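Local structure of phosphoribosylaminoimidazole-succinocarboxamide synthase (Saccharomyces cerevisiae, 2CNQ) at residues L56-K59 with L60-W64; L198-K201 with C202-Y205; K291-E294 with A295-L299. The protein catalyses the ATP-dependent joining of aspartate to 4-carboxy-5-aminoimidazole ribotide, forming SAICAR in de novo purine biosynthesis. One frame throughout, in Å; residues are numbered along the deposited sequence.

Contact 1. Residues L56-K59 with L60-W64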
loop_
_atom_site.group_PDB
_atom_site.type_symbol
_atom_site.label_atom_id
_atom_site.label_comp_id
_atom_site.label_asym_id
_atom_site.label_seq_id
_atom_site.Cartn_x
_atom_site.Cartn_y
_atom_site.Cartn_z
ATOM N N LEU A 56 7.119 -1.253 9.527
ATOM C CA LEU A 56 6.687 0.064 9.089
ATOM C C LEU A 56 5.409 -0.011 8.342
ATOM O O LEU A 56 4.501 0.788 8.573
ATOM C CB LEU A 56 7.779 0.691 8.281
ATOM C CG LEU A 56 7.548 2.130 7.904
ATOM C CD1 LEU A 56 8.863 2.798 7.775
ATOM C CD2 LEU A 56 6.786 2.287 6.631
ATOM N N LEU A 57 5.272 -0.958 7.447
ATOM C CA LEU A 57 4.038 -1.038 6.689
ATOM C C LEU A 57 2.889 -1.303 7.598
ATOM O O LEU A 57 1.809 -0.790 7.380
ATOM C CB LEU A 57 4.118 -2.127 5.669
ATOM C CG LEU A 57 5.242 -2.037 4.674
ATOM C CD1 LEU A 57 5.183 -3.224 3.779
ATOM C CD2 LEU A 57 5.229 -0.757 3.922
ATOM N N THR A 58 3.108 -2.125 8.592
ATOM C CA THR A 58 2.086 -2.467 9.520
ATOM C C THR A 58 1.706 -1.277 10.327
ATOM O O THR A 58 0.555 -0.914 10.423
ATOM C CB THR A 58 2.560 -3.602 10.406
ATOM O OG1 THR A 58 2.827 -4.744 9.613
ATOM C CG2 THR A 58 1.535 -3.981 11.408
ATOM N N LYS A 59 2.687 -0.664 10.957
ATOM C CA LYS A 59 2.410 0.442 11.827
ATOM C C LYS A 59 1.805 1.604 11.088
ATOM O O LYS A 59 0.920 2.258 11.570
ATOM C CB LYS A 59 3.709 0.866 12.488
ATOM C CG LYS A 59 4.332 -0.199 13.371
ATOM C CD LYS A 59 3.469 -0.695 14.531
ATOM C CE LYS A 59 4.164 -1.896 15.196
ATOM N NZ LYS A 59 3.576 -2.238 16.524
ATOM N N LEU A 60 2.288 1.863 9.906
ATOM C CA LEU A 60 1.760 2.965 9.142
ATOM C C LEU A 60 0.339 2.659 8.722
ATOM O O LEU A 60 -0.513 3.502 8.780
ATOM C CB LEU A 60 2.657 3.268 7.984
ATOM C CG LEU A 60 2.324 4.523 7.215
ATOM C CD1 LEU A 60 2.107 5.724 8.086
ATOM C CD2 LEU A 60 3.429 4.779 6.252
ATOM N N SER A 61 0.107 1.433 8.313
ATOM C CA SER A 61 -1.253 1.061 8.024
ATOM C C SER A 61 -2.128 1.292 9.204
ATOM O O SER A 61 -3.215 1.807 9.068
ATOM C CB SER A 61 -1.339 -0.395 7.653
ATOM O OG SER A 61 -0.771 -0.660 6.401
ATOM N N GLU A 62 -1.685 0.857 10.365
ATOM C CA GLU A 62 -2.485 1.045 11.550
ATOM C C GLU A 62 -2.779 2.480 11.801
ATOM O O GLU A 62 -3.876 2.841 12.182
ATOM C CB GLU A 62 -1.811 0.427 12.749
ATOM C CG GLU A 62 -1.777 -1.083 12.690
ATOM C CD GLU A 62 -1.151 -1.616 13.885
ATOM O OE1 GLU A 62 -1.886 -1.877 14.857
ATOM O OE2 GLU A 62 0.066 -1.694 13.893
ATOM N N PHE A 63 -1.794 3.333 11.574
ATOM C CA PHE A 63 -2.003 4.746 11.742
ATOM C C PHE A 63 -3.137 5.219 10.870
ATOM O O PHE A 63 -4.018 5.934 11.296
ATOM C CB PHE A 63 -0.739 5.498 11.405
ATOM C CG PHE A 63 -0.957 6.951 11.297
ATOM C CD1 PHE A 63 -1.216 7.515 10.079
ATOM C CD2 PHE A 63 -0.962 7.755 12.412
ATOM C CE1 PHE A 63 -1.483 8.851 9.969
ATOM C CE2 PHE A 63 -1.219 9.082 12.301
ATOM C CZ PHE A 63 -1.505 9.620 11.076
ATOM N N TRP A 64 -3.105 4.815 9.606
ATOM C CA TRP A 64 -4.124 5.270 8.699
ATOM C C TRP A 64 -5.445 4.634 8.966
ATOM O O TRP A 64 -6.470 5.277 8.792
ATOM C CB TRP A 64 -3.712 5.045 7.285
ATOM C CG TRP A 64 -2.587 5.866 6.848
ATOM C CD1 TRP A 64 -1.382 5.411 6.505
ATOM C CD2 TRP A 64 -2.557 7.279 6.644
ATOM N NE1 TRP A 64 -0.574 6.444 6.111
ATOM C CE2 TRP A 64 -1.297 7.596 6.157
ATOM C CE3 TRP A 64 -3.478 8.297 6.826
ATOM C CZ2 TRP A 64 -0.948 8.873 5.782
ATOM C CZ3 TRP A 64 -3.116 9.565 6.467
ATOM C CH2 TRP A 64 -1.873 9.850 5.968
HETATM O O HOH W 1 0.986 -3.759 15.474
#
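Leu56 and Leu60, Leu57 and Ser61, Thr58 and Glu62, and Lys59 and Phe63 pair across one turn of the α-helix 53-67, each residue four positions before its partner. The framework is the helical backbone ladder: Leu60 N donates to Leu56 O, Glu62 N to Thr58 O and Phe63 N to Lys59 O. At Leu57 O the ladder is doubled. Both Ser61 N, 3.0 Å away, and Ser61 OG, 2.8 Å from Leu57 O, donate to it, and they come from opposite faces of the carbonyl plane. The serine can do this because its OG is turned back beside its own backbone N (chi1 -70°). A small hydroxyl suits this buried position, where Ser61 OG also meets Val235 N of strand 228-245.

Apolar packing comes from Leu56 and Leu60, which point the same way, their CD2 methyls 4.2 Å apart, and continue onto helix 282-300, Leu56 over Ile293 and Tyr296 and Leu60 against Thr300.

The charged group lies on the helix side that bears the nucleotide pocket. Glu62, a pocket residue for both aminoimidazole carboxamide ribonucleotide and AMP, has a methyl alongside its carboxylate, Thr58 CG2 lying 3.7 Å from Glu62 OE2, while the Thr58 hydroxyl turns back to Gly54 O. Glu62 also runs alongside Lys59, whose chain, in the conformer described, bends at chi2. At 4.4 Å, Lys59 NZ and Glu62 OE2 are too far apart for a salt bridge, though the opposite charges probably attract; the lysine's salt bridge is made with Asp104. Its aliphatic CD comes within 3.6 Å of Glu62 OE2, and a water sits between the charged ends, accepting from Lys59 NZ at 3.2 Å and lying 2.8 Å from Glu62 OE2.

Contact 2. Residues L198-K201 with C202-Y205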
loop_
_atom_site.group_PDB
_atom_site.type_symbol
_atom_site.label_atom_id
_atom_site.label_comp_id
_atom_site.label_asym_id
_atom_site.label_seq_id
_atom_site.Cartn_x
_atom_site.Cartn_y
_atom_site.Cartn_z
ATOM N N LEU A 198 -11.278 9.201 0.819
ATOM C CA LEU A 198 -10.243 8.807 1.739
ATOM C C LEU A 198 -8.948 9.431 1.354
ATOM O O LEU A 198 -8.237 9.963 2.176
ATOM C CB LEU A 198 -10.104 7.304 1.798
ATOM C CG LEU A 198 -11.327 6.535 2.230
ATOM C CD1 LEU A 198 -11.051 5.070 2.175
ATOM C CD2 LEU A 198 -11.778 6.938 3.603
ATOM N N TYR A 199 -8.610 9.348 0.098
ATOM C CA TYR A 199 -7.388 9.931 -0.357
ATOM C C TYR A 199 -7.333 11.398 -0.043
ATOM O O TYR A 199 -6.345 11.872 0.444
ATOM C CB TYR A 199 -7.215 9.724 -1.854
ATOM C CG TYR A 199 -6.128 10.559 -2.396
ATOM C CD1 TYR A 199 -4.835 10.163 -2.318
ATOM C CD2 TYR A 199 -6.410 11.770 -2.961
ATOM C CE1 TYR A 199 -3.823 10.980 -2.767
ATOM C CE2 TYR A 199 -5.415 12.592 -3.408
ATOM C CZ TYR A 199 -4.120 12.183 -3.307
ATOM O OH TYR A 199 -3.197 13.054 -3.762
ATOM N N SER A 200 -8.376 12.131 -0.354
ATOM C CA SER A 200 -8.336 13.556 -0.159
ATOM C C SER A 200 -8.141 13.906 1.280
ATOM O O SER A 200 -7.404 14.825 1.584
ATOM C CB SER A 200 -9.588 14.198 -0.674
ATOM O OG SER A 200 -9.520 14.230 -2.079
ATOM N N LYS A 201 -8.804 13.206 2.168
ATOM C CA LYS A 201 -8.634 13.470 3.572
ATOM C C LYS A 201 -7.214 13.244 3.968
ATOM O O LYS A 201 -6.628 14.025 4.690
ATOM C CB LYS A 201 -9.556 12.591 4.359
ATOM C CG LYS A 201 -9.426 12.786 5.826
ATOM C CD LYS A 201 -10.422 12.002 6.626
ATOM C CE LYS A 201 -10.109 12.087 8.081
ATOM N NZ LYS A 201 -11.200 11.637 8.917
ATOM N N CYS A 202 -6.642 12.147 3.527
ATOM C CA CYS A 202 -5.291 11.847 3.870
ATOM C C CYS A 202 -4.321 12.790 3.215
ATOM O O CYS A 202 -3.343 13.177 3.815
ATOM C CB CYS A 202 -4.968 10.414 3.531
ATOM S SG CYS A 202 -5.932 9.253 4.450
ATOM N N LYS A 203 -4.601 13.160 1.987
ATOM C CA LYS A 203 -3.777 14.087 1.261
ATOM C C LYS A 203 -3.700 15.397 1.989
ATOM O O LYS A 203 -2.650 15.977 2.135
ATOM C CB LYS A 203 -4.349 14.304 -0.131
ATOM C CG LYS A 203 -3.533 15.247 -0.979
ATOM C CD LYS A 203 -4.178 15.740 -2.268
ATOM C CE LYS A 203 -5.669 16.088 -2.193
ATOM N NZ LYS A 203 -5.964 17.492 -1.811
ATOM N N ASP A 204 -4.828 15.892 2.441
ATOM C CA ASP A 204 -4.840 17.184 3.087
ATOM C C ASP A 204 -4.084 17.110 4.381
ATOM O O ASP A 204 -3.326 17.994 4.707
ATOM C CB ASP A 204 -6.240 17.645 3.300
ATOM C CG ASP A 204 -6.900 18.058 2.027
ATOM O OD1 ASP A 204 -8.119 18.267 2.084
ATOM O OD2 ASP A 204 -6.218 18.188 0.994
ATOM N N TYR A 205 -4.277 16.038 5.115
ATOM C CA TYR A 205 -3.581 15.835 6.345
ATOM C C TYR A 205 -2.101 15.774 6.104
ATOM O O TYR A 205 -1.308 16.390 6.794
ATOM C CB TYR A 205 -4.080 14.553 6.988
ATOM C CG TYR A 205 -3.179 14.065 8.056
ATOM C CD1 TYR A 205 -3.210 14.568 9.326
ATOM C CD2 TYR A 205 -2.240 13.106 7.755
ATOM C CE1 TYR A 205 -2.318 14.110 10.271
ATOM C CE2 TYR A 205 -1.350 12.662 8.661
ATOM C CZ TYR A 205 -1.397 13.164 9.928
ATOM O OH TYR A 205 -0.515 12.771 10.876
#
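Tyr199 offers one face of its ring to Lys203, one helical turn further on. Lys203 CB stands over that face, 4.1 Å from the ring centroid and 23° off the normal, making a CH-π contact displaced toward the rim. The rest of the lysine chain crosses the phenol at a slant, with CD 3.6 Å from Tyr199 CE2 and 3.2 Å from Tyr199 OH. Lysine suits the place because its methylenes can cover an aromatic surface while its ammonium travels on to a polar partner. In the conformer described, bends at chi3 (40°) and chi4 (89°) curl the chain so that NZ reaches Asp204 OD2 at 2.9 Å, a salt bridge met on the syn side but tilted out of the carboxylate plane.

Tyr199 and Lys203 are carried by the long α-helix 185-209, whose regular i to i+4 bonding sets their spacing: Lys203 N donates to Tyr199 O at 2.7 Å, and Asp204 N to Ser200 O at 2.9 Å. This helix lies against the five-stranded mixed sheet. Tyr199 OH is hydrogen-bonded to Ile213 O of strand 211-223, which fixes the far end of the ring, and Pro157 of strand 153-159 touches Tyr199, Ser200 and Lys203 alike.

On another side of the same turns, Cys202 N donates to Leu198 O at 3.0 Å. The compact thiol side chain of Cys202 fits among Leu68, Ile213, Trp64 and Phe67. Lys201 stretches out fully extended to a salt bridge with Asp71 and a cation-π contact with Phe67.

Contact 3. Residues K291-E294 with A295-L299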
loop_
_atom_site.group_PDB
_atom_site.type_symbol
_atom_site.label_atom_id
_atom_site.label_comp_id
_atom_site.label_asym_id
_atom_site.label_seq_id
_atom_site.Cartn_x
_atom_site.Cartn_y
_atom_site.Cartn_z
ATOM N N LYS A 291 14.094 6.331 3.501
ATOM C CA LYS A 291 13.005 7.053 2.879
ATOM C C LYS A 291 11.693 6.623 3.444
ATOM O O LYS A 291 10.832 7.438 3.687
ATOM C CB LYS A 291 13.049 6.824 1.386
ATOM C CG LYS A 291 14.065 7.690 0.719
ATOM C CD LYS A 291 14.250 7.290 -0.752
ATOM C CE LYS A 291 15.169 8.185 -1.512
ATOM N NZ LYS A 291 14.745 9.596 -1.494
ATOM N N TYR A 292 11.507 5.323 3.616
ATOM C CA TYR A 292 10.266 4.840 4.154
ATOM C C TYR A 292 10.083 5.373 5.535
ATOM O O TYR A 292 8.989 5.763 5.904
ATOM C CB TYR A 292 10.241 3.328 4.190
ATOM C CG TYR A 292 9.826 2.678 2.910
ATOM C CD1 TYR A 292 8.868 1.704 2.948
ATOM C CD2 TYR A 292 10.377 3.011 1.693
ATOM C CE1 TYR A 292 8.467 1.063 1.803
ATOM C CE2 TYR A 292 9.993 2.372 0.551
ATOM C CZ TYR A 292 9.045 1.388 0.615
ATOM O OH TYR A 292 8.715 0.782 -0.536
ATOM N N ILE A 293 11.138 5.340 6.328
ATOM C CA ILE A 293 11.012 5.813 7.692
ATOM C C ILE A 293 10.725 7.288 7.719
ATOM O O ILE A 293 9.964 7.725 8.543
ATOM C CB ILE A 293 12.256 5.417 8.470
ATOM C CG1 ILE A 293 12.200 3.922 8.744
ATOM C CG2 ILE A 293 12.349 6.200 9.751
ATOM C CD1 ILE A 293 13.488 3.328 9.217
ATOM N N GLU A 294 11.314 8.054 6.824
ATOM C CA GLU A 294 11.016 9.465 6.799
ATOM C C GLU A 294 9.568 9.694 6.476
ATOM O O GLU A 294 8.924 10.520 7.081
ATOM C CB GLU A 294 11.919 10.156 5.823
ATOM C CG GLU A 294 11.687 11.636 5.727
ATOM C CD GLU A 294 12.040 12.408 6.975
ATOM O OE1 GLU A 294 11.820 13.619 6.951
ATOM O OE2 GLU A 294 12.607 11.868 7.914
ATOM N N ALA A 295 9.044 8.962 5.508
ATOM C CA ALA A 295 7.641 9.080 5.226
ATOM C C ALA A 295 6.846 8.746 6.463
ATOM O O ALA A 295 5.914 9.437 6.807
ATOM C CB ALA A 295 7.245 8.192 4.104
ATOM N N TYR A 296 7.185 7.646 7.097
ATOM C CA TYR A 296 6.483 7.226 8.276
ATOM C C TYR A 296 6.496 8.292 9.314
ATOM O O TYR A 296 5.486 8.609 9.894
ATOM C CB TYR A 296 7.117 5.950 8.812
ATOM C CG TYR A 296 6.577 5.561 10.129
ATOM C CD1 TYR A 296 7.153 6.016 11.299
ATOM C CD2 TYR A 296 5.458 4.776 10.230
ATOM C CE1 TYR A 296 6.621 5.690 12.514
ATOM C CE2 TYR A 296 4.925 4.458 11.434
ATOM C CZ TYR A 296 5.510 4.921 12.567
ATOM O OH TYR A 296 4.947 4.590 13.767
ATOM N N GLU A 297 7.644 8.815 9.611
ATOM C CA GLU A 297 7.743 9.795 10.686
ATOM C C GLU A 297 6.984 11.034 10.344
ATOM O O GLU A 297 6.310 11.584 11.189
ATOM C CB GLU A 297 9.200 10.100 10.953
ATOM C CG GLU A 297 9.895 8.932 11.572
ATOM C CD GLU A 297 11.265 9.230 12.088
ATOM O OE1 GLU A 297 11.671 8.586 13.053
ATOM O OE2 GLU A 297 11.943 10.094 11.517
ATOM N N THR A 298 7.080 11.501 9.119
ATOM C CA THR A 298 6.425 12.725 8.775
ATOM C C THR A 298 4.937 12.549 8.770
ATOM O O THR A 298 4.199 13.373 9.266
ATOM C CB THR A 298 6.904 13.233 7.481
ATOM O OG1 THR A 298 8.305 13.411 7.596
ATOM C CG2 THR A 298 6.335 14.565 7.136
ATOM N N LEU A 299 4.478 11.459 8.197
ATOM C CA LEU A 299 3.062 11.243 8.105
ATOM C C LEU A 299 2.442 11.036 9.443
ATOM O O LEU A 299 1.353 11.498 9.665
ATOM C CB LEU A 299 2.790 10.042 7.225
ATOM C CG LEU A 299 3.105 10.304 5.773
ATOM C CD1 LEU A 299 3.110 9.009 5.023
ATOM C CD2 LEU A 299 2.149 11.314 5.178
HETATM O O HOH W 2 13.407 9.707 9.221
HETATM O O HOH W 3 9.743 14.538 5.631
HETATM O O HOH W 4 11.739 12.580 10.392
#
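Ile293 and Glu297 lie side by side, one turn apart on the α-helix 282-300, with Ile293 CG2 4.0 Å from Glu297 CD. Glu297 keeps CG next to its own backbone N (chi1 -69°) and then runs extended, so that CG and the carboxylate carbon CD lie along the isoleucine CG2 methyl. The branched, apolar Ile293 also packs on Trp304.

Glu294 takes a different shape. Its CG swings opposite the backbone N (chi1 -180°) and the chain then bends at chi2 (67°), which brings the carboxylate round across Glu297 and toward Thr298. The two glutamate side chains cross at about a right angle, their carboxylate planes well turned from each other, and Glu294 OE2 is 4.1 Å from Glu297 OE2. Two waters fill the bridge, each donating to both oxygens; one lies 2.6 Å from Glu294 OE2 and 2.8 Å from Glu297 OE2. A third water donates to Glu294 OE1 and is hydrogen-bonded to Thr298 OG1, 2.7 Å away. Thr298 N meanwhile closes the backbone turn on Glu294 O at 2.9 Å.

The other oxygen of the second acid, Glu297 OE1, accepts from Trp304 N. Replacing Glu297 by an alanine would probably leave the Trp304 amide without this acceptor, strip the packing from Ile293 CG2, and leave the two bridging waters without one of their acceptors and freer to shift.

With four water protons directed at the facing oxygens, the repulsion between two like charges is likely to be partly offset, so both glutamates can plausibly stay ionised at this solvent-facing side of the helix.

The three contacts follow in chain order on three helices: contact 1 on 53-67, contact 2 on 185-209 and contact 3 on 282-300. The centres of contacts 1 and 3 lie about 11 Å apart, those of the other pairs about 16 Å. Helix 53-67 touches both of the others: Trp64 CZ3 is 3.5 Å from Cys202 SG, while Leu56 CD1 is 3.5 Å from Tyr292 O. Contacts 2 and 3 meet through Tyr205 OH and Leu299 O, a probable hydrogen bond of 2.6 Å. Each helix touches the five-stranded mixed sheet, whose strand 228-245 carries residues of the pocket that binds aminoimidazole carboxamide ribonucleotide, so distant chain regions join in one scaffold beside it.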